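Local atomic coordinates of 2-hydroxyisobutyryl-CoA mutase large subunit (Aquincola tertiaricarbonis, PDB entry 4R3U), a protein that isomerises 2-hydroxyisobutyryl-CoA and (S)-3-hydroxybutyryl-CoA into one another, working together with a small cobalamin-binding subunit. Residues A[269-274]-A[296-301]; A[321-326]-A[432-437]; A[530-535]-A[558-563]. All coordinates share one frame; numbering follows the deposited sequence.

Overall arrangement
Interactions 1 and 2 touch each other: their centres lie about 12 Å apart, and Leu437 CD2 comes within 3.4 Å of Ala273 N and 3.5 Å of Ala269 O. Interaction 1 sets strand 298-302 of the barrel against helix 264-283; the strand then leads to helix 306-327, which interaction 2 joins to helix 420-442, itself packed on helix 264-283. The substrate pocket is met in interaction 1, where Ala297 and Phe299 line it. Interaction 3 stands apart in the helices near the C-terminus, its centre about 29 Å from that of interaction 1 and about 35 Å from that of interaction 2.

Interaction 1 (A[269-274]-A[296-301]); sequences AFTLAN and LAFFFV. With 3HC (3-hydroxybutanoyl-coenzyme A), chain E.
Thr271 meets Phe298 and Phe300 where helix 264-283 lies against strand 298-302, an alpha/beta layer of the TIM barrel. Helix 269-274 and strand 298-301 run almost antiparallel (168°), their axes 10.5 Å apart at closest approach.

The apolar packing turns on Thr271 CG2. It sits at the edge of the Phe298 ring, near its plane, 3.8 Å from CD2, and 3.6 Å from Phe300 CE1. OG1 lies anti to the carbonyl carbon (chi1 -54°), which turns CG2, anti to the backbone N, toward both rings. Leu272 CD2 adds a looser touch, 4.3 Å from Phe298 CE2.

The polar bonds lie outside this methyl-to-ring layer. Thr271 OG1 is hydrogen-bonded to Glu267 O one turn back, and the carboxylate of Glu267 takes the backbone N of Val301, tying helix to strand.

Phe299 points its ring away from the helix, into the substrate pocket, where Tyr255, His256 and His341 meet it. With an alanine in place of Phe299, the thioester would probably lose one of its flanking surfaces, and Tyr255 the ring lying nearly parallel to its own. In the bound 3-hydroxybutanoyl-CoA, Ala297 CB touches CDP at 3.7 Å, and Phe299 CE2 lies 3.4 Å from the thioester carbonyl oxygen O1.

Interaction 2 (A[321-326]-A[432-437]); sequences AKIMKE and KIFEIL
Helix segments 321-326 and 432-437, carrying the touching pair Ile323 and Phe434, run at 51° to each other with their axes 12.9 Å apart at closest approach. That is a wide spacing for two helices: the nearest CA atoms, those of Ile323 and Phe434, are 9.6 Å apart, and only side chains reach across. This sets helix 306-327, in the TIM barrel's outer layer after strand 298-302, against helix 420-442, away from the substrate site. A wider pi-type turn at 323-326 begins at the very residue that leads the contact.

Ile323 carries most of the packing. Its CG1 arrives at the edge of the Phe434 ring, in the ring plane, 3.7 Å from CE1, the two side chains sliding past each other in opposite directions. CG1 lies anti to the carbonyl carbon (chi1 -68°) and the chain extends beyond it, carrying CD1 on to Leu437. There the two methyls meet tip to tip, 3.7 Å between Ile323 CD1 and Leu437 CD1. CD1 also nears Phe434 CE1, so the isoleucine reaches both residues, three apart on one face of their helix.

Lys322 touches with its base, CB lying 4.1 Å from Phe434 CZ. The rest of its chain is extended, and NZ forms salt bridges with Glu430, on the same helix as Phe434, and with Asp73. Cys319, one turn before Ile323, also packs on Phe434.

Between the segments the contact is apolar and so rests on shape fit, while a salt bridge between the same helices, from Lys322 to Glu430, lies beside it.

Interaction 3 (A[530-535]-A[558-563]); sequences AVAKDE and EKLKGI
The salt bridge from Lys561 NZ to Glu558 OE2, 2.7 Å long and on the syn side of the carboxylate, braces one turn of helix 553-564, whose Leu560 and Ile563 press on Ala532. This is helix-to-helix packing in the all-helical C-terminal part of the chain, where the last part of helix 518-532 packs on helix 553-564. The bridging oxygen is met slightly obliquely, the nitrogen standing 18° out of the carboxylate plane.

The small side chain of Ala532 is consistent with the close approach here. Its CB points toward the other segment and is received by two branches, Leu560 CD2 at 3.8 Å and Ile563 CD1 at 3.7 Å. Ile563 has CG1 between the backbone N and the carbonyl carbon, a less common choice in a helix; with chi1 at 63° and chi2 at 138°, CD1 comes to the alanine methyl while CG2 faces Lys533.

Beside this packing Lys559 joins the two helices by a salt bridge to Asp526, while Arg231 of helix 226-243 hydrogen-bonds the carbonyl oxygens of Val531 and Ala532. At the margin the aliphatic part of Lys533 crosses Ile563, its CE 4.1 Å from Ile563 CG2.

Interaction 1 (A[269-274]-A[296-301])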
loop_
_atom_site.group_PDB
_atom_site.type_symbol
_atom_site.label_atom_id
_atom_site.label_comp_id
_atom_site.label_asym_id
_atom_site.label_seq_id
_atom_site.Cartn_x
_atom_site.Cartn_y
_atom_site.Cartn_z
ATOM N N ALA A 269 -6.639 -14.761 -21.175
ATOM C CA ALA A 269 -7.014 -15.612 -22.311
ATOM C C ALA A 269 -6.409 -15.223 -23.646
ATOM O O ALA A 269 -5.973 -16.105 -24.368
ATOM C CB ALA A 269 -8.523 -15.711 -22.420
ATOM N N PHE A 270 -6.358 -13.916 -23.981
ATOM C CA PHE A 270 -5.792 -13.467 -25.268
ATOM C C PHE A 270 -4.269 -13.651 -25.336
ATOM O O PHE A 270 -3.746 -13.922 -26.418
ATOM C CB PHE A 270 -6.235 -12.035 -25.623
ATOM C CG PHE A 270 -7.731 -11.770 -25.718
ATOM C CD1 PHE A 270 -8.651 -12.818 -25.697
ATOM C CD2 PHE A 270 -8.213 -10.478 -25.868
ATOM C CE1 PHE A 270 -10.014 -12.572 -25.798
ATOM C CE2 PHE A 270 -9.579 -10.244 -26.017
ATOM C CZ PHE A 270 -10.468 -11.289 -25.959
ATOM N N THR A 271 -3.582 -13.598 -24.178
ATOM C CA THR A 271 -2.144 -13.821 -24.074
ATOM C C THR A 271 -1.866 -15.306 -24.306
ATOM O O THR A 271 -0.934 -15.654 -25.056
ATOM C CB THR A 271 -1.595 -13.317 -22.730
ATOM O OG1 THR A 271 -1.980 -11.963 -22.560
ATOM C CG2 THR A 271 -0.076 -13.406 -22.646
ATOM N N LEU A 272 -2.686 -16.173 -23.689
ATOM C CA LEU A 272 -2.573 -17.610 -23.900
ATOM C C LEU A 272 -2.887 -18.003 -25.351
ATOM O O LEU A 272 -2.186 -18.855 -25.903
ATOM C CB LEU A 272 -3.387 -18.399 -22.874
ATOM C CG LEU A 272 -2.828 -18.338 -21.443
ATOM C CD1 LEU A 272 -3.645 -19.180 -20.505
ATOM C CD2 LEU A 272 -1.351 -18.749 -21.387
ATOM N N ALA A 273 -3.852 -17.302 -26.005
ATOM C CA ALA A 273 -4.193 -17.517 -27.431
ATOM C C ALA A 273 -2.964 -17.257 -28.314
ATOM O O ALA A 273 -2.678 -18.036 -29.225
ATOM C CB ALA A 273 -5.359 -16.623 -27.840
ATOM N N ASN A 274 -2.214 -16.187 -27.995
ATOM C CA ASN A 274 -0.974 -15.774 -28.665
ATOM C C ASN A 274 0.141 -16.795 -28.444
ATOM O O ASN A 274 0.834 -17.147 -29.405
ATOM C CB ASN A 274 -0.554 -14.378 -28.203
ATOM C CG ASN A 274 -1.386 -13.270 -28.825
ATOM O OD1 ASN A 274 -2.106 -13.472 -29.814
ATOM N ND2 ASN A 274 -1.245 -12.049 -28.316
ATOM N N LEU A 296 10.513 -19.484 -22.665
ATOM C CA LEU A 296 9.401 -18.587 -22.969
ATOM C C LEU A 296 9.069 -17.866 -21.666
ATOM O O LEU A 296 9.289 -18.411 -20.576
ATOM C CB LEU A 296 8.156 -19.366 -23.452
ATOM C CG LEU A 296 8.219 -20.069 -24.808
ATOM C CD1 LEU A 296 7.030 -20.997 -24.981
ATOM C CD2 LEU A 296 8.279 -19.062 -25.950
ATOM N N ALA A 297 8.554 -16.647 -21.770
ATOM C CA ALA A 297 8.187 -15.820 -20.619
ATOM C C ALA A 297 7.016 -14.929 -21.001
ATOM O O ALA A 297 6.686 -14.786 -22.192
ATOM C CB ALA A 297 9.383 -14.989 -20.148
ATOM N N PHE A 298 6.373 -14.357 -19.987
ATOM C CA PHE A 298 5.168 -13.525 -20.112
ATOM C C PHE A 298 5.302 -12.179 -19.411
ATOM O O PHE A 298 6.247 -11.947 -18.649
ATOM C CB PHE A 298 3.963 -14.298 -19.545
ATOM C CG PHE A 298 3.663 -15.565 -20.295
ATOM C CD1 PHE A 298 4.372 -16.736 -20.031
ATOM C CD2 PHE A 298 2.705 -15.584 -21.297
ATOM C CE1 PHE A 298 4.135 -17.895 -20.771
ATOM C CE2 PHE A 298 2.452 -16.759 -22.020
ATOM C CZ PHE A 298 3.175 -17.897 -21.758
ATOM N N PHE A 299 4.351 -11.291 -19.687
ATOM C CA PHE A 299 4.288 -9.967 -19.080
ATOM C C PHE A 299 2.827 -9.627 -18.815
ATOM O O PHE A 299 2.014 -9.542 -19.738
ATOM C CB PHE A 299 5.003 -8.920 -19.977
ATOM C CG PHE A 299 4.810 -7.449 -19.655
ATOM C CD1 PHE A 299 4.755 -7.004 -18.335
ATOM C CD2 PHE A 299 4.762 -6.506 -20.667
ATOM C CE1 PHE A 299 4.606 -5.655 -18.042
ATOM C CE2 PHE A 299 4.632 -5.141 -20.371
ATOM C CZ PHE A 299 4.581 -4.720 -19.058
ATOM N N PHE A 300 2.487 -9.463 -17.537
ATOM C CA PHE A 300 1.114 -9.139 -17.113
ATOM C C PHE A 300 1.033 -7.871 -16.261
ATOM O O PHE A 300 2.019 -7.452 -15.669
ATOM C CB PHE A 300 0.477 -10.340 -16.378
ATOM C CG PHE A 300 0.342 -11.554 -17.269
ATOM C CD1 PHE A 300 -0.554 -11.557 -18.343
ATOM C CD2 PHE A 300 1.140 -12.681 -17.065
ATOM C CE1 PHE A 300 -0.654 -12.667 -19.184
ATOM C CE2 PHE A 300 1.026 -13.792 -17.898
ATOM C CZ PHE A 300 0.143 -13.777 -18.961
ATOM N N VAL A 301 -0.142 -7.277 -16.205
ATOM C CA VAL A 301 -0.409 -6.120 -15.356
ATOM C C VAL A 301 -0.817 -6.650 -13.959
ATOM O O VAL A 301 -1.267 -7.802 -13.828
ATOM C CB VAL A 301 -1.561 -5.217 -15.964
ATOM C CG1 VAL A 301 -2.922 -5.914 -15.906
ATOM C CG2 VAL A 301 -1.629 -3.859 -15.296
HETATM N N1A 3HC E . 15.822 -20.179 -6.462
HETATM C C2A 3HC E . 16.966 -20.514 -7.340
HETATM N N3A 3HC E . 17.034 -19.644 -8.521
HETATM C C4A 3HC E . 16.133 -18.654 -8.727
HETATM C C5A 3HC E . 15.115 -18.424 -7.871
HETATM C C6A 3HC E . 14.960 -19.194 -6.771
HETATM N N6A 3HC E . 13.934 -18.922 -5.965
HETATM N N7A 3HC E . 14.423 -17.385 -8.348
HETATM C C8A 3HC E . 15.005 -16.976 -9.471
HETATM N N9A 3HC E . 16.038 -17.774 -9.721
HETATM C C1B 3HC E . 17.007 -17.734 -10.858
HETATM C C2B 3HC E . 16.352 -18.020 -12.194
HETATM O O2B 3HC E . 16.296 -19.424 -12.467
HETATM C C3B 3HC E . 17.267 -17.286 -13.160
HETATM O O3B 3HC E . 18.442 -18.078 -13.459
HETATM P P3B 3HC E . 19.034 -18.258 -14.951
HETATM O O7A 3HC E . 19.370 -16.875 -15.347
HETATM O O8A 3HC E . 20.207 -19.134 -14.706
HETATM O O9A 3HC E . 17.905 -18.891 -15.669
HETATM C C4B 3HC E . 17.711 -16.062 -12.366
HETATM O O4B 3HC E . 17.555 -16.400 -10.954
HETATM C C5B 3HC E . 16.891 -14.820 -12.756
HETATM O O5B 3HC E . 15.551 -14.923 -12.225
HETATM P P1A 3HC E . 14.213 -14.990 -13.153
HETATM O O1A 3HC E . 14.510 -15.538 -14.505
HETATM O O2A 3HC E . 13.141 -15.620 -12.365
HETATM O O3A 3HC E . 13.908 -13.377 -13.178
HETATM P P2A 3HC E . 14.296 -12.313 -14.343
HETATM O O4A 3HC E . 13.868 -10.981 -13.891
HETATM O O5A 3HC E . 15.696 -12.495 -14.799
HETATM O O6A 3HC E . 13.354 -12.811 -15.511
HETATM C CBP 3HC E . 11.426 -12.863 -16.978
HETATM C CCP 3HC E . 11.922 -12.678 -15.528
HETATM C CDP 3HC E . 11.689 -14.330 -17.347
HETATM C CEP 3HC E . 9.912 -12.630 -17.033
HETATM C CAP 3HC E . 12.192 -11.919 -17.966
HETATM O OAP 3HC E . 11.872 -12.130 -19.358
HETATM C C9P 3HC E . 12.228 -10.408 -17.597
HETATM O O9P 3HC E . 13.104 -9.951 -16.861
HETATM N N8P 3HC E . 11.317 -9.629 -18.202
HETATM C C7P 3HC E . 11.297 -8.178 -17.988
HETATM C C6P 3HC E . 10.348 -7.512 -18.975
HETATM C C5P 3HC E . 10.212 -6.006 -18.724
HETATM O O5P 3HC E . 10.735 -5.441 -17.760
HETATM N N4P 3HC E . 9.477 -5.387 -19.655
HETATM C C3P 3HC E . 9.199 -3.959 -19.605
HETATM C C2P 3HC E . 7.933 -3.715 -20.381
HETATM S S1P 3HC E . 7.425 -1.970 -20.310
HETATM C C1 3HC E . 5.972 -2.114 -21.363
HETATM O O1 3HC E . 5.939 -2.783 -22.394
HETATM C C2 3HC E . 4.693 -1.419 -20.866
HETATM C C3 3HC E . 4.714 0.091 -21.116
HETATM O O3 3HC E . 5.857 0.658 -20.485
HETATM C C4 3HC E . 4.716 0.410 -22.619
#

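Interaction 2 (A[321-326]-A[432-437])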
loop_
_atom_site.group_PDB
_atom_site.type_symbol
_atom_site.label_atom_id
_atom_site.label_comp_id
_atom_site.label_asym_id
_atom_site.label_seq_id
_atom_site.Cartn_x
_atom_site.Cartn_y
_atom_site.Cartn_z
ATOM N N ALA A 321 0.569 -24.467 -17.584
ATOM C CA ALA A 321 1.105 -25.806 -17.304
ATOM C C ALA A 321 0.321 -26.876 -18.069
ATOM O O ALA A 321 0.935 -27.689 -18.780
ATOM C CB ALA A 321 1.060 -26.095 -15.823
ATOM N N LYS A 322 -1.040 -26.822 -17.962
ATOM C CA LYS A 322 -1.954 -27.768 -18.593
ATOM C C LYS A 322 -1.838 -27.782 -20.111
ATOM O O LYS A 322 -1.835 -28.859 -20.696
ATOM C CB LYS A 322 -3.399 -27.545 -18.113
ATOM C CG LYS A 322 -3.603 -27.984 -16.673
ATOM C CD LYS A 322 -4.971 -27.635 -16.100
ATOM C CE LYS A 322 -5.147 -28.328 -14.764
ATOM N NZ LYS A 322 -6.535 -28.211 -14.244
ATOM N N ILE A 323 -1.700 -26.591 -20.734
ATOM C CA ILE A 323 -1.583 -26.408 -22.194
ATOM C C ILE A 323 -0.289 -27.042 -22.696
ATOM O O ILE A 323 -0.320 -27.840 -23.630
ATOM C CB ILE A 323 -1.692 -24.902 -22.582
ATOM C CG1 ILE A 323 -3.121 -24.348 -22.336
ATOM C CG2 ILE A 323 -1.254 -24.647 -24.019
ATOM C CD1 ILE A 323 -3.173 -22.731 -22.276
ATOM N N MET A 324 0.842 -26.686 -22.067
ATOM C CA MET A 324 2.178 -27.179 -22.405
ATOM C C MET A 324 2.301 -28.700 -22.272
ATOM O O MET A 324 2.775 -29.355 -23.209
ATOM C CB MET A 324 3.254 -26.422 -21.597
ATOM C CG MET A 324 3.280 -24.913 -21.878
ATOM S SD MET A 324 3.230 -24.402 -23.639
ATOM C CE MET A 324 4.859 -24.664 -24.079
ATOM N N LYS A 325 1.786 -29.265 -21.166
ATOM C CA LYS A 325 1.786 -30.702 -20.934
ATOM C C LYS A 325 0.799 -31.428 -21.826
ATOM O O LYS A 325 1.207 -32.326 -22.563
ATOM C CB LYS A 325 1.506 -31.045 -19.452
ATOM C CG LYS A 325 1.759 -32.524 -19.126
ATOM C CD LYS A 325 0.997 -33.005 -17.897
ATOM C CE LYS A 325 1.725 -34.136 -17.244
ATOM N NZ LYS A 325 1.333 -34.283 -15.819
ATOM N N GLU A 326 -0.505 -31.079 -21.724
ATOM C CA GLU A 326 -1.577 -31.773 -22.437
ATOM C C GLU A 326 -1.675 -31.502 -23.911
ATOM O O GLU A 326 -1.833 -32.457 -24.684
ATOM C CB GLU A 326 -2.939 -31.618 -21.742
ATOM C CG GLU A 326 -2.981 -32.103 -20.292
ATOM C CD GLU A 326 -2.700 -33.558 -19.939
ATOM O OE1 GLU A 326 -3.050 -34.456 -20.743
ATOM O OE2 GLU A 326 -2.204 -33.802 -18.814
ATOM N N LYS A 432 -13.055 -20.172 -17.387
ATOM C CA LYS A 432 -13.425 -19.068 -18.287
ATOM C C LYS A 432 -12.362 -18.824 -19.332
ATOM O O LYS A 432 -12.709 -18.553 -20.484
ATOM C CB LYS A 432 -13.788 -17.788 -17.520
ATOM C CG LYS A 432 -15.097 -17.847 -16.723
ATOM C CD LYS A 432 -16.357 -17.708 -17.569
ATOM C CE LYS A 432 -17.554 -18.264 -16.829
ATOM N NZ LYS A 432 -18.704 -18.533 -17.738
ATOM N N ILE A 433 -11.067 -18.996 -18.958
ATOM C CA ILE A 433 -9.919 -18.887 -19.880
ATOM C C ILE A 433 -9.992 -20.010 -20.925
ATOM O O ILE A 433 -9.900 -19.725 -22.117
ATOM C CB ILE A 433 -8.551 -18.897 -19.133
ATOM C CG1 ILE A 433 -8.236 -17.525 -18.475
ATOM C CG2 ILE A 433 -7.384 -19.375 -20.037
ATOM C CD1 ILE A 433 -7.322 -17.640 -17.171
ATOM N N PHE A 434 -10.168 -21.276 -20.480
ATOM C CA PHE A 434 -10.228 -22.413 -21.404
ATOM C C PHE A 434 -11.368 -22.314 -22.410
ATOM O O PHE A 434 -11.176 -22.621 -23.590
ATOM C CB PHE A 434 -10.194 -23.763 -20.673
ATOM C CG PHE A 434 -8.810 -24.143 -20.229
ATOM C CD1 PHE A 434 -7.758 -24.183 -21.136
ATOM C CD2 PHE A 434 -8.554 -24.472 -18.903
ATOM C CE1 PHE A 434 -6.470 -24.503 -20.714
ATOM C CE2 PHE A 434 -7.259 -24.785 -18.482
ATOM C CZ PHE A 434 -6.232 -24.807 -19.385
ATOM N N GLU A 435 -12.524 -21.832 -21.934
ATOM C CA GLU A 435 -13.761 -21.558 -22.644
ATOM C C GLU A 435 -13.477 -20.528 -23.770
ATOM O O GLU A 435 -13.939 -20.730 -24.885
ATOM C CB GLU A 435 -14.720 -20.977 -21.601
ATOM C CG GLU A 435 -16.194 -21.232 -21.778
ATOM C CD GLU A 435 -16.928 -20.888 -20.501
ATOM O OE1 GLU A 435 -17.317 -19.710 -20.337
ATOM O OE2 GLU A 435 -17.061 -21.783 -19.632
ATOM N N ILE A 436 -12.678 -19.466 -23.497
ATOM C CA ILE A 436 -12.290 -18.463 -24.496
ATOM C C ILE A 436 -11.334 -19.054 -25.532
ATOM O O ILE A 436 -11.552 -18.893 -26.736
ATOM C CB ILE A 436 -11.734 -17.159 -23.865
ATOM C CG1 ILE A 436 -12.819 -16.420 -23.016
ATOM C CG2 ILE A 436 -11.061 -16.238 -24.934
ATOM C CD1 ILE A 436 -12.392 -14.956 -22.511
ATOM N N LEU A 437 -10.283 -19.744 -25.054
ATOM C CA LEU A 437 -9.270 -20.422 -25.876
ATOM C C LEU A 437 -9.906 -21.416 -26.877
ATOM O O LEU A 437 -9.410 -21.570 -27.999
ATOM C CB LEU A 437 -8.257 -21.161 -24.975
ATOM C CG LEU A 437 -7.233 -20.305 -24.230
ATOM C CD1 LEU A 437 -6.337 -21.184 -23.403
ATOM C CD2 LEU A 437 -6.385 -19.492 -25.193
#

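Interaction 3 (A[530-535]-A[558-563])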
loop_
_atom_site.group_PDB
_atom_site.type_symbol
_atom_site.label_atom_id
_atom_site.label_comp_id
_atom_site.label_asym_id
_atom_site.label_seq_id
_atom_site.Cartn_x
_atom_site.Cartn_y
_atom_site.Cartn_z
ATOM N N ALA A 530 17.382 -12.234 -49.592
ATOM C CA ALA A 530 17.460 -13.633 -50.012
ATOM C C ALA A 530 17.156 -14.602 -48.846
ATOM O O ALA A 530 16.487 -15.622 -49.053
ATOM C CB ALA A 530 18.828 -13.926 -50.602
ATOM N N VAL A 531 17.637 -14.265 -47.633
ATOM C CA VAL A 531 17.413 -15.012 -46.398
ATOM C C VAL A 531 15.938 -14.853 -46.016
ATOM O O VAL A 531 15.313 -15.843 -45.626
ATOM C CB VAL A 531 18.356 -14.532 -45.264
ATOM C CG1 VAL A 531 17.992 -15.155 -43.920
ATOM C CG2 VAL A 531 19.814 -14.812 -45.611
ATOM N N ALA A 532 15.377 -13.615 -46.152
ATOM C CA ALA A 532 13.972 -13.322 -45.844
ATOM C C ALA A 532 13.035 -14.017 -46.836
ATOM O O ALA A 532 11.960 -14.455 -46.443
ATOM C CB ALA A 532 13.729 -11.827 -45.836
ATOM N N LYS A 533 13.469 -14.170 -48.114
ATOM C CA LYS A 533 12.691 -14.847 -49.163
ATOM C C LYS A 533 12.540 -16.353 -48.896
ATOM O O LYS A 533 11.644 -16.984 -49.461
ATOM C CB LYS A 533 13.271 -14.574 -50.559
ATOM C CG LYS A 533 12.799 -13.273 -51.184
ATOM C CD LYS A 533 13.239 -13.228 -52.641
ATOM C CE LYS A 533 12.837 -11.970 -53.372
ATOM N NZ LYS A 533 11.408 -11.998 -53.784
ATOM N N ASP A 534 13.403 -16.919 -48.034
ATOM C CA ASP A 534 13.329 -18.327 -47.655
ATOM C C ASP A 534 12.768 -18.374 -46.234
ATOM O O ASP A 534 13.485 -18.035 -45.285
ATOM C CB ASP A 534 14.719 -18.981 -47.731
ATOM C CG ASP A 534 14.753 -20.490 -47.529
ATOM O OD1 ASP A 534 13.730 -21.058 -47.085
ATOM O OD2 ASP A 534 15.811 -21.105 -47.812
ATOM N N GLU A 535 11.469 -18.771 -46.092
ATOM C CA GLU A 535 10.739 -18.844 -44.812
ATOM C C GLU A 535 11.373 -19.808 -43.792
ATOM O O GLU A 535 11.151 -19.657 -42.593
ATOM C CB GLU A 535 9.247 -19.221 -45.016
ATOM C CG GLU A 535 8.392 -18.365 -45.943
ATOM C CD GLU A 535 7.968 -16.998 -45.444
ATOM O OE1 GLU A 535 7.410 -16.913 -44.324
ATOM O OE2 GLU A 535 8.349 -15.997 -46.091
ATOM N N GLU A 558 13.840 -0.805 -43.949
ATOM C CA GLU A 558 13.433 -0.337 -45.286
ATOM C C GLU A 558 13.659 -1.344 -46.365
ATOM O O GLU A 558 12.769 -1.532 -47.197
ATOM C CB GLU A 558 14.051 1.010 -45.645
ATOM C CG GLU A 558 13.497 2.156 -44.818
ATOM C CD GLU A 558 11.987 2.308 -44.782
ATOM O OE1 GLU A 558 11.376 2.507 -45.860
ATOM O OE2 GLU A 558 11.421 2.251 -43.664
ATOM N N LYS A 559 14.832 -2.019 -46.347
ATOM C CA LYS A 559 15.186 -3.062 -47.312
ATOM C C LYS A 559 14.111 -4.176 -47.333
ATOM O O LYS A 559 13.675 -4.590 -48.408
ATOM C CB LYS A 559 16.578 -3.636 -46.980
ATOM C CG LYS A 559 17.149 -4.530 -48.055
ATOM C CD LYS A 559 17.592 -3.722 -49.256
ATOM C CE LYS A 559 18.115 -4.573 -50.379
ATOM N NZ LYS A 559 18.621 -3.728 -51.496
ATOM N N LEU A 560 13.662 -4.621 -46.132
ATOM C CA LEU A 560 12.664 -5.684 -45.982
ATOM C C LEU A 560 11.235 -5.284 -46.361
ATOM O O LEU A 560 10.461 -6.160 -46.765
ATOM C CB LEU A 560 12.761 -6.414 -44.631
ATOM C CG LEU A 560 14.102 -7.103 -44.312
ATOM C CD1 LEU A 560 14.036 -7.819 -42.973
ATOM C CD2 LEU A 560 14.508 -8.119 -45.400
ATOM N N LYS A 561 10.904 -3.963 -46.298
ATOM C CA LYS A 561 9.602 -3.423 -46.718
ATOM C C LYS A 561 9.385 -3.636 -48.242
ATOM O O LYS A 561 8.254 -3.850 -48.673
ATOM C CB LYS A 561 9.494 -1.933 -46.397
ATOM C CG LYS A 561 9.050 -1.639 -44.978
ATOM C CD LYS A 561 9.111 -0.146 -44.726
ATOM C CE LYS A 561 8.589 0.227 -43.365
ATOM N NZ LYS A 561 8.883 1.647 -43.041
ATOM N N GLY A 562 10.477 -3.611 -49.013
ATOM C CA GLY A 562 10.495 -3.847 -50.456
ATOM C C GLY A 562 9.980 -5.210 -50.892
ATOM O O GLY A 562 9.418 -5.332 -51.989
ATOM N N ILE A 563 10.155 -6.249 -50.035
ATOM C CA ILE A 563 9.651 -7.609 -50.322
ATOM C C ILE A 563 8.380 -7.985 -49.525
ATOM O O ILE A 563 7.622 -8.853 -49.959
ATOM C CB ILE A 563 10.751 -8.723 -50.257
ATOM C CG1 ILE A 563 11.369 -8.866 -48.853
ATOM C CG2 ILE A 563 11.826 -8.541 -51.341
ATOM C CD1 ILE A 563 11.574 -10.301 -48.440
#